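3-dehydroquinate dehydratase (Geobacillus kaustophilus, PDB 2YR1) probably catalyses the cis-dehydration of 3-dehydroquinate to 3-dehydroshikimate, the third step of the chorismate pathway. Local coordinates at residues A[74-78]-A[79-83]; A[95-99]-A[100-104]; A[163-167]-A[168-172]. One frame throughout, in Å; residues are numbered along the deposited sequence.

Contact 1: residues A[74-78]-A[79-83]; sequences NIAGE and IPILF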
loop_
_atom_site.group_PDB
_atom_site.type_symbol
_atom_site.label_atom_id
_atom_site.label_comp_id
_atom_site.label_asym_id
_atom_site.label_seq_id
_atom_site.Cartn_x
_atom_site.Cartn_y
_atom_site.Cartn_z
ATOM N N ASN A 74 -6.409 -30.514 -16.965
ATOM C CA ASN A 74 -5.472 -31.601 -16.741
ATOM C C ASN A 74 -4.122 -31.086 -16.250
ATOM O O ASN A 74 -3.482 -31.708 -15.402
ATOM C CB ASN A 74 -5.271 -32.393 -18.035
ATOM C CG ASN A 74 -4.656 -33.752 -17.789
ATOM O OD1 ASN A 74 -4.134 -34.388 -18.708
ATOM N ND2 ASN A 74 -4.728 -34.217 -16.543
ATOM N N ILE A 75 -3.682 -29.954 -16.793
ATOM C CA ILE A 75 -2.404 -29.378 -16.395
ATOM C C ILE A 75 -2.544 -28.771 -15.011
ATOM O O ILE A 75 -1.651 -28.880 -14.176
ATOM C CB ILE A 75 -1.962 -28.309 -17.378
ATOM C CG1 ILE A 75 -1.801 -28.935 -18.766
ATOM C CG2 ILE A 75 -0.652 -27.687 -16.909
ATOM C CD1 ILE A 75 -1.466 -27.936 -19.858
ATOM N N ALA A 76 -3.665 -28.106 -14.771
ATOM C CA ALA A 76 -3.896 -27.549 -13.450
ATOM C C ALA A 76 -4.318 -28.781 -12.671
ATOM O O ALA A 76 -5.139 -29.565 -13.146
ATOM C CB ALA A 76 -5.028 -26.536 -13.487
ATOM N N GLY A 77 -3.752 -28.995 -11.496
ATOM C CA GLY A 77 -4.166 -30.165 -10.746
ATOM C C GLY A 77 -5.447 -29.760 -10.059
ATOM O O GLY A 77 -6.524 -29.777 -10.646
ATOM N N GLU A 78 -5.313 -29.366 -8.804
ATOM C CA GLU A 78 -6.444 -28.914 -8.021
ATOM C C GLU A 78 -6.543 -27.388 -8.080
ATOM O O GLU A 78 -7.471 -26.807 -7.525
ATOM C CB GLU A 78 -6.289 -29.374 -6.579
ATOM C CG GLU A 78 -6.447 -30.873 -6.403
ATOM C CD GLU A 78 -7.785 -31.360 -6.917
ATOM O OE1 GLU A 78 -8.804 -30.691 -6.641
ATOM O OE2 GLU A 78 -7.819 -32.409 -7.596
ATOM N N ILE A 79 -5.595 -26.736 -8.750
ATOM C CA ILE A 79 -5.655 -25.281 -8.849
ATOM C C ILE A 79 -6.986 -24.923 -9.484
ATOM O O ILE A 79 -7.324 -25.396 -10.574
ATOM C CB ILE A 79 -4.523 -24.656 -9.718
ATOM C CG1 ILE A 79 -3.169 -24.726 -9.006
ATOM C CG2 ILE A 79 -4.817 -23.157 -9.951
ATOM C CD1 ILE A 79 -2.664 -26.099 -8.749
ATOM N N PRO A 80 -7.779 -24.101 -8.788
ATOM C CA PRO A 80 -9.076 -23.692 -9.310
ATOM C C PRO A 80 -8.910 -22.932 -10.618
ATOM O O PRO A 80 -7.962 -22.144 -10.778
ATOM C CB PRO A 80 -9.625 -22.804 -8.196
ATOM C CG PRO A 80 -9.037 -23.404 -6.980
ATOM C CD PRO A 80 -7.621 -23.688 -7.384
ATOM N N ILE A 81 -9.817 -23.175 -11.557
ATOM C CA ILE A 81 -9.776 -22.484 -12.836
ATOM C C ILE A 81 -10.984 -21.585 -13.048
ATOM O O ILE A 81 -12.140 -22.041 -12.996
ATOM C CB ILE A 81 -9.687 -23.470 -14.029
ATOM C CG1 ILE A 81 -8.419 -24.324 -13.911
ATOM C CG2 ILE A 81 -9.633 -22.701 -15.330
ATOM C CD1 ILE A 81 -8.251 -25.344 -15.054
ATOM N N LEU A 82 -10.701 -20.303 -13.273
ATOM C CA LEU A 82 -11.720 -19.296 -13.526
ATOM C C LEU A 82 -11.780 -19.114 -15.041
ATOM O O LEU A 82 -10.767 -18.780 -15.667
ATOM C CB LEU A 82 -11.339 -17.977 -12.854
ATOM C CG LEU A 82 -11.993 -16.661 -13.301
ATOM C CD1 LEU A 82 -13.476 -16.613 -12.955
ATOM C CD2 LEU A 82 -11.262 -15.520 -12.604
ATOM N N PHE A 83 -12.959 -19.361 -15.620
ATOM C CA PHE A 83 -13.174 -19.242 -17.062
ATOM C C PHE A 83 -13.725 -17.858 -17.331
ATOM O O PHE A 83 -14.794 -17.497 -16.832
ATOM C CB PHE A 83 -14.172 -20.287 -17.547
ATOM C CG PHE A 83 -14.437 -20.230 -19.024
ATOM C CD1 PHE A 83 -13.558 -20.810 -19.921
ATOM C CD2 PHE A 83 -15.561 -19.580 -19.519
ATOM C CE1 PHE A 83 -13.784 -20.750 -21.296
ATOM C CE2 PHE A 83 -15.802 -19.513 -20.892
ATOM C CZ PHE A 83 -14.904 -20.102 -21.784
#
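Ala76 and Ile79 meet in the tight turn that carries the chain from helix 62-75 into strand 81-84. This is the helix-to-strand link of a beta-alpha-beta unit in the TIM barrel. Ala76 is the first residue to leave the helical conformation.

Ile79 can be followed outward. Its CB lies 4.2 Å from Ala76 CB. CG1 stands anti to its own carbonyl carbon (chi1 -72°), and the bend at chi2 (64°) then folds CD1 back over the preceding backbone. There Ile79 CD1 sits 4.1 Å from both Gly77 N and Glu78 C.

Ala76 CB has a second apolar neighbour, the far end of Ile81. Ile81 CD1 touches Ala76 CB at 3.8 Å, and its CG1 follows at 4.1 Å. Leu49 of strand 48-52 packs on both Ala76 and Ile79, so the small methyl joins the turn to the sheet.

The Glu78 side chain leads away from the turn and forms a salt bridge with Arg11.

No hydrogen bond crosses the turn, and Ile79 N is buried with no partner in the model. The chemistry implies a turn held within itself by the apolar contacts of Ala76 with Ile79 and Ile81, and tied to the rest of the chain by the ion pair to Arg11, at the cost of an unpaired amide.

Contact 2: residues A[95-99]-A[100-104]; sequences IPLNE and AEVRR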
loop_
_atom_site.group_PDB
_atom_site.type_symbol
_atom_site.label_atom_id
_atom_site.label_comp_id
_atom_site.label_asym_id
_atom_site.label_seq_id
_atom_site.Cartn_x
_atom_site.Cartn_y
_atom_site.Cartn_z
ATOM N N ILE A 95 -13.985 -10.883 -30.520
ATOM C CA ILE A 95 -14.686 -12.164 -30.479
ATOM C C ILE A 95 -15.679 -12.362 -31.643
ATOM O O ILE A 95 -16.568 -11.546 -31.856
ATOM C CB ILE A 95 -15.410 -12.281 -29.113
ATOM C CG1 ILE A 95 -16.195 -13.577 -29.015
ATOM C CG2 ILE A 95 -16.346 -11.095 -28.919
ATOM C CD1 ILE A 95 -16.794 -13.798 -27.642
ATOM N N PRO A 96 -15.526 -13.461 -32.405
ATOM C CA PRO A 96 -16.375 -13.805 -33.553
ATOM C C PRO A 96 -17.808 -14.257 -33.265
ATOM O O PRO A 96 -18.684 -14.100 -34.117
ATOM C CB PRO A 96 -15.575 -14.898 -34.248
ATOM C CG PRO A 96 -14.924 -15.605 -33.100
ATOM C CD PRO A 96 -14.426 -14.435 -32.270
ATOM N N LEU A 97 -18.046 -14.846 -32.092
ATOM C CA LEU A 97 -19.391 -15.314 -31.740
ATOM C C LEU A 97 -20.048 -14.275 -30.853
ATOM O O LEU A 97 -19.372 -13.611 -30.087
ATOM C CB LEU A 97 -19.313 -16.667 -31.023
ATOM C CG LEU A 97 -18.658 -16.729 -29.642
ATOM C CD1 LEU A 97 -19.696 -16.390 -28.599
ATOM C CD2 LEU A 97 -18.101 -18.121 -29.384
ATOM N N ASN A 98 -21.362 -14.120 -30.952
ATOM C CA ASN A 98 -22.027 -13.110 -30.139
ATOM C C ASN A 98 -22.539 -13.620 -28.793
ATOM O O ASN A 98 -22.278 -14.760 -28.393
ATOM C CB ASN A 98 -23.163 -12.440 -30.935
ATOM C CG ASN A 98 -24.459 -13.235 -30.918
ATOM O OD1 ASN A 98 -25.175 -13.256 -29.914
ATOM N ND2 ASN A 98 -24.769 -13.893 -32.033
ATOM N N GLU A 99 -23.255 -12.742 -28.101
ATOM C CA GLU A 99 -23.825 -13.000 -26.784
ATOM C C GLU A 99 -24.323 -14.418 -26.494
ATOM O O GLU A 99 -23.783 -15.106 -25.616
ATOM C CB GLU A 99 -24.962 -12.010 -26.543
ATOM C CG GLU A 99 -25.751 -12.255 -25.276
ATOM C CD GLU A 99 -26.669 -11.096 -24.941
ATOM O OE1 GLU A 99 -27.685 -10.890 -25.648
ATOM O OE2 GLU A 99 -26.357 -10.380 -23.972
ATOM N N ALA A 100 -25.355 -14.839 -27.222
ATOM C CA ALA A 100 -25.956 -16.151 -27.036
ATOM C C ALA A 100 -24.950 -17.288 -27.034
ATOM O O ALA A 100 -24.968 -18.155 -26.150
ATOM C CB ALA A 100 -27.004 -16.394 -28.115
ATOM N N GLU A 101 -24.081 -17.287 -28.036
ATOM C CA GLU A 101 -23.074 -18.330 -28.178
ATOM C C GLU A 101 -22.170 -18.366 -26.959
ATOM O O GLU A 101 -21.812 -19.447 -26.472
ATOM C CB GLU A 101 -22.254 -18.110 -29.460
ATOM C CG GLU A 101 -23.087 -18.130 -30.759
ATOM C CD GLU A 101 -24.181 -17.062 -30.779
ATOM O OE1 GLU A 101 -23.836 -15.866 -30.692
ATOM O OE2 GLU A 101 -25.384 -17.415 -30.876
ATOM N N VAL A 102 -21.802 -17.188 -26.468
ATOM C CA VAL A 102 -20.949 -17.096 -25.287
ATOM C C VAL A 102 -21.635 -17.845 -24.147
ATOM O O VAL A 102 -21.050 -18.740 -23.539
ATOM C CB VAL A 102 -20.735 -15.629 -24.844
ATOM C CG1 VAL A 102 -19.752 -15.580 -23.672
ATOM C CG2 VAL A 102 -20.219 -14.797 -26.003
ATOM N N ARG A 103 -22.883 -17.479 -23.872
ATOM C CA ARG A 103 -23.656 -18.114 -22.802
ATOM C C ARG A 103 -23.832 -19.599 -23.041
ATOM O O ARG A 103 -23.816 -20.399 -22.105
ATOM C CB ARG A 103 -25.017 -17.428 -22.655
ATOM C CG ARG A 103 -24.895 -16.055 -22.024
ATOM C CD ARG A 103 -26.238 -15.399 -21.751
ATOM N NE ARG A 103 -26.931 -15.024 -22.977
ATOM C CZ ARG A 103 -28.051 -14.311 -23.002
ATOM N NH1 ARG A 103 -28.595 -13.897 -21.867
ATOM N NH2 ARG A 103 -28.634 -14.025 -24.154
ATOM N N ARG A 104 -23.982 -19.968 -24.308
ATOM C CA ARG A 104 -24.144 -21.361 -24.672
ATOM C C ARG A 104 -22.808 -22.042 -24.433
ATOM O O ARG A 104 -22.748 -23.158 -23.905
ATOM C CB ARG A 104 -24.562 -21.462 -26.140
ATOM C CG ARG A 104 -25.751 -22.361 -26.386
ATOM C CD ARG A 104 -26.397 -22.040 -27.733
ATOM N NE ARG A 104 -25.443 -22.096 -28.839
ATOM C CZ ARG A 104 -25.209 -21.086 -29.673
ATOM N NH1 ARG A 104 -25.864 -19.939 -29.529
ATOM N NH2 ARG A 104 -24.319 -21.220 -30.648
#
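Asn98 caps helix 99-112 through Ala100, an N-cap with its bond to the second residue after the cap, at the start of a barrel helix. Its OD1 accepts from Ala100 N at 3.1 Å. The N-H arrives from above the side-chain carbonyl plane, 42° out of it. With chi1 at 83°, CG lies between the backbone N and the carbonyl carbon, and this folds the amide over the first turn. The backbone of the same residue adds a grip, as Asn98 O accepts from Val102 N.

Leu97 and Val102 flank this cap at the positions of a hydrophobic staple. Their side chains cross at about a right angle, but their closest carbons are modelled too near each other and the exact fit is doubtful. Firmer apolar contacts lie beside them. Ile95 CD1 reaches Val102 CG2 at 3.9 Å. Leu97 CB lies 3.6 Å from Glu101 CB, the two side chains running past each other in opposite directions. Ile59 and Asp60, from a neighbouring loop, pack on Ile95 and Leu97 respectively.

One turn on, Glu99 and Arg103 lie side by side and point the same way. Glu99 CG sits over one face of the guanidinium, 3.6 Å from Arg103 NH2. The ion pair is long and no N-H points at the carboxylate. Glu99 finds its stronger mate in Arg127 of helix 127-137, a helix whose side chains also pack on Arg103.

Farther out, Arg104 bonds to Glu101 in a salt bridge. Arg104 NH1 donates to Glu101 OE2 at 2.9 Å, nearly straight (N-H...O 163°). The oxygen lies in the guanidinium plane and is met on its anti side, tilted out of the carboxylate plane.

Contact 3: residues A[163-167]-A[168-172]; sequences RQAER and YGADI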
loop_
_atom_site.group_PDB
_atom_site.type_symbol
_atom_site.label_atom_id
_atom_site.label_comp_id
_atom_site.label_asym_id
_atom_site.label_seq_id
_atom_site.Cartn_x
_atom_site.Cartn_y
_atom_site.Cartn_z
ATOM N N ARG A 163 -22.755 -3.567 -5.107
ATOM C CA ARG A 163 -23.998 -3.911 -4.433
ATOM C C ARG A 163 -24.905 -4.647 -5.411
ATOM O O ARG A 163 -25.530 -5.636 -5.053
ATOM C CB ARG A 163 -24.701 -2.655 -3.907
ATOM C CG ARG A 163 -23.990 -1.999 -2.734
ATOM C CD ARG A 163 -24.995 -1.432 -1.747
ATOM N NE ARG A 163 -25.661 -0.248 -2.270
ATOM C CZ ARG A 163 -26.938 0.054 -2.043
ATOM N NH1 ARG A 163 -27.690 -0.748 -1.302
ATOM N NH2 ARG A 163 -27.462 1.159 -2.556
ATOM N N GLN A 164 -24.947 -4.170 -6.653
ATOM C CA GLN A 164 -25.788 -4.761 -7.691
ATOM C C GLN A 164 -25.310 -6.167 -8.066
ATOM O O GLN A 164 -26.119 -7.072 -8.293
ATOM C CB GLN A 164 -25.792 -3.854 -8.925
ATOM C CG GLN A 164 -27.006 -4.017 -9.823
ATOM C CD GLN A 164 -28.218 -3.285 -9.281
ATOM O OE1 GLN A 164 -28.751 -3.632 -8.226
ATOM N NE2 GLN A 164 -28.651 -2.255 -9.997
ATOM N N ALA A 165 -23.994 -6.344 -8.144
ATOM C CA ALA A 165 -23.438 -7.642 -8.481
ATOM C C ALA A 165 -23.976 -8.661 -7.471
ATOM O O ALA A 165 -24.421 -9.745 -7.845
ATOM C CB ALA A 165 -21.919 -7.590 -8.432
ATOM N N GLU A 166 -23.944 -8.299 -6.190
ATOM C CA GLU A 166 -24.449 -9.182 -5.156
ATOM C C GLU A 166 -25.957 -9.341 -5.350
ATOM O O GLU A 166 -26.475 -10.432 -5.199
ATOM C CB GLU A 166 -24.152 -8.624 -3.755
ATOM C CG GLU A 166 -24.674 -9.525 -2.628
ATOM C CD GLU A 166 -24.472 -8.903 -1.255
ATOM O OE1 GLU A 166 -24.846 -7.729 -1.075
ATOM O OE2 GLU A 166 -23.935 -9.584 -0.364
ATOM N N ARG A 167 -26.649 -8.259 -5.698
ATOM C CA ARG A 167 -28.099 -8.322 -5.938
ATOM C C ARG A 167 -28.447 -9.348 -7.036
ATOM O O ARG A 167 -29.473 -10.042 -6.946
ATOM C CB ARG A 167 -28.644 -6.957 -6.365
ATOM C CG ARG A 167 -28.442 -5.834 -5.368
ATOM C CD ARG A 167 -29.756 -5.379 -4.757
ATOM N NE ARG A 167 -29.564 -4.282 -3.814
ATOM C CZ ARG A 167 -29.184 -3.048 -4.147
ATOM N NH1 ARG A 167 -28.952 -2.727 -5.417
ATOM N NH2 ARG A 167 -29.024 -2.134 -3.202
ATOM N N TYR A 168 -27.599 -9.445 -8.064
ATOM C CA TYR A 168 -27.828 -10.385 -9.169
ATOM C C TYR A 168 -27.415 -11.822 -8.865
ATOM O O TYR A 168 -27.448 -12.681 -9.744
ATOM C CB TYR A 168 -27.102 -9.922 -10.435
ATOM C CG TYR A 168 -27.749 -8.755 -11.140
ATOM C CD1 TYR A 168 -27.027 -7.591 -11.402
ATOM C CD2 TYR A 168 -29.073 -8.824 -11.587
ATOM C CE1 TYR A 168 -27.594 -6.528 -12.089
ATOM C CE2 TYR A 168 -29.658 -7.755 -12.282
ATOM C CZ TYR A 168 -28.906 -6.612 -12.528
ATOM O OH TYR A 168 -29.449 -5.554 -13.229
ATOM N N GLY A 169 -26.998 -12.083 -7.632
ATOM C CA GLY A 169 -26.622 -13.431 -7.265
ATOM C C GLY A 169 -25.153 -13.784 -7.351
ATOM O O GLY A 169 -24.798 -14.958 -7.277
ATOM N N ALA A 170 -24.290 -12.789 -7.504
ATOM C CA ALA A 170 -22.865 -13.072 -7.581
ATOM C C ALA A 170 -22.331 -13.779 -6.338
ATOM O O ALA A 170 -22.814 -13.563 -5.216
ATOM C CB ALA A 170 -22.087 -11.770 -7.800
ATOM N N ASP A 171 -21.337 -14.635 -6.536
ATOM C CA ASP A 171 -20.692 -15.304 -5.424
ATOM C C ASP A 171 -19.496 -14.438 -5.039
ATOM O O ASP A 171 -19.032 -14.450 -3.895
ATOM C CB ASP A 171 -20.215 -16.702 -5.816
ATOM C CG ASP A 171 -21.372 -17.694 -5.976
ATOM O OD1 ASP A 171 -22.180 -17.821 -5.034
ATOM O OD2 ASP A 171 -21.472 -18.334 -7.036
ATOM N N ILE A 172 -19.009 -13.689 -6.025
ATOM C CA ILE A 172 -17.875 -12.789 -5.852
ATOM C C ILE A 172 -18.141 -11.581 -6.735
ATOM O O ILE A 172 -18.547 -11.733 -7.880
ATOM C CB ILE A 172 -16.549 -13.444 -6.315
ATOM C CG1 ILE A 172 -16.263 -14.682 -5.466
ATOM C CG2 ILE A 172 -15.416 -12.429 -6.254
ATOM C CD1 ILE A 172 -14.935 -15.352 -5.764
HETATM O O HOH W 1 -25.220 -12.471 -4.284
#
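Ala170 N turns back to Ala165 O at 3.1 Å, and Gly169 N to Glu166 O at 3.0 Å, which makes the end of helix 155-167 a Schellman motif. Gly169 has a phi of 95°. A CB there would be jammed against the carbonyl O of Tyr168, so the backbone itself calls for glycine. Tyr168 N keeps the regular helical bond to Gln164 O.

The apolar pair of the motif is small. Ala170 CB comes within 4.2 Å of Ala165 CB, and both pack on Val144 of strand 141-148. The helix end is thereby fitted to the barrel wall just before strand 172-177, which holds Lys174, the predicted Schiff-base lysine.

Gln164 makes two side-chain contacts here. Its CG touches Tyr168 CE1 at 3.4 Å, with amide and ring planes 60° apart. The bend at chi2 (79°) then swings the amide off the ring and toward Arg167. There Gln164 OE1 accepts from Arg167 NH1 at 3.0 Å. The oxygen lies in the guanidinium plane, while the donor stands above the plane of the amide. Were Gln164 an alanine, Arg167 NH1 would lose this acceptor and the guanidinium would probably be freer to turn, as would the Tyr168 ring without CG beside it.

Glu166 divides its roles. Its carboxylate OE2 leaves the turn and accepts from Ala200 N. Its backbone oxygen, already holding Gly169, takes a second donor. A water lies 2.6 Å from Glu166 O and 2.8 Å from Ala170 O, and donates to both.

How the contacts relate
The three contacts follow one another along the chain, in the order 1, 2, 3, within one TIM-barrel domain. Their centres lie 22 to 24 Å apart and none touches another. Contacts 1 and 3 are the same kind of junction, where a helix ends and the chain enters a strand of the parallel sheet; strands 117-121 and 141-148 separate theirs. Contact 2 is the reverse junction: the loop after strand 81-84 enters helix 99-112. All three are turning points of the alternating strands and helices, contact 3 two strands further along. Contact 2 follows a strand's C-terminal end, the end where TIM barrels carry their active site. Strand 172-177, after contact 3, holds the predicted Schiff-base lysine.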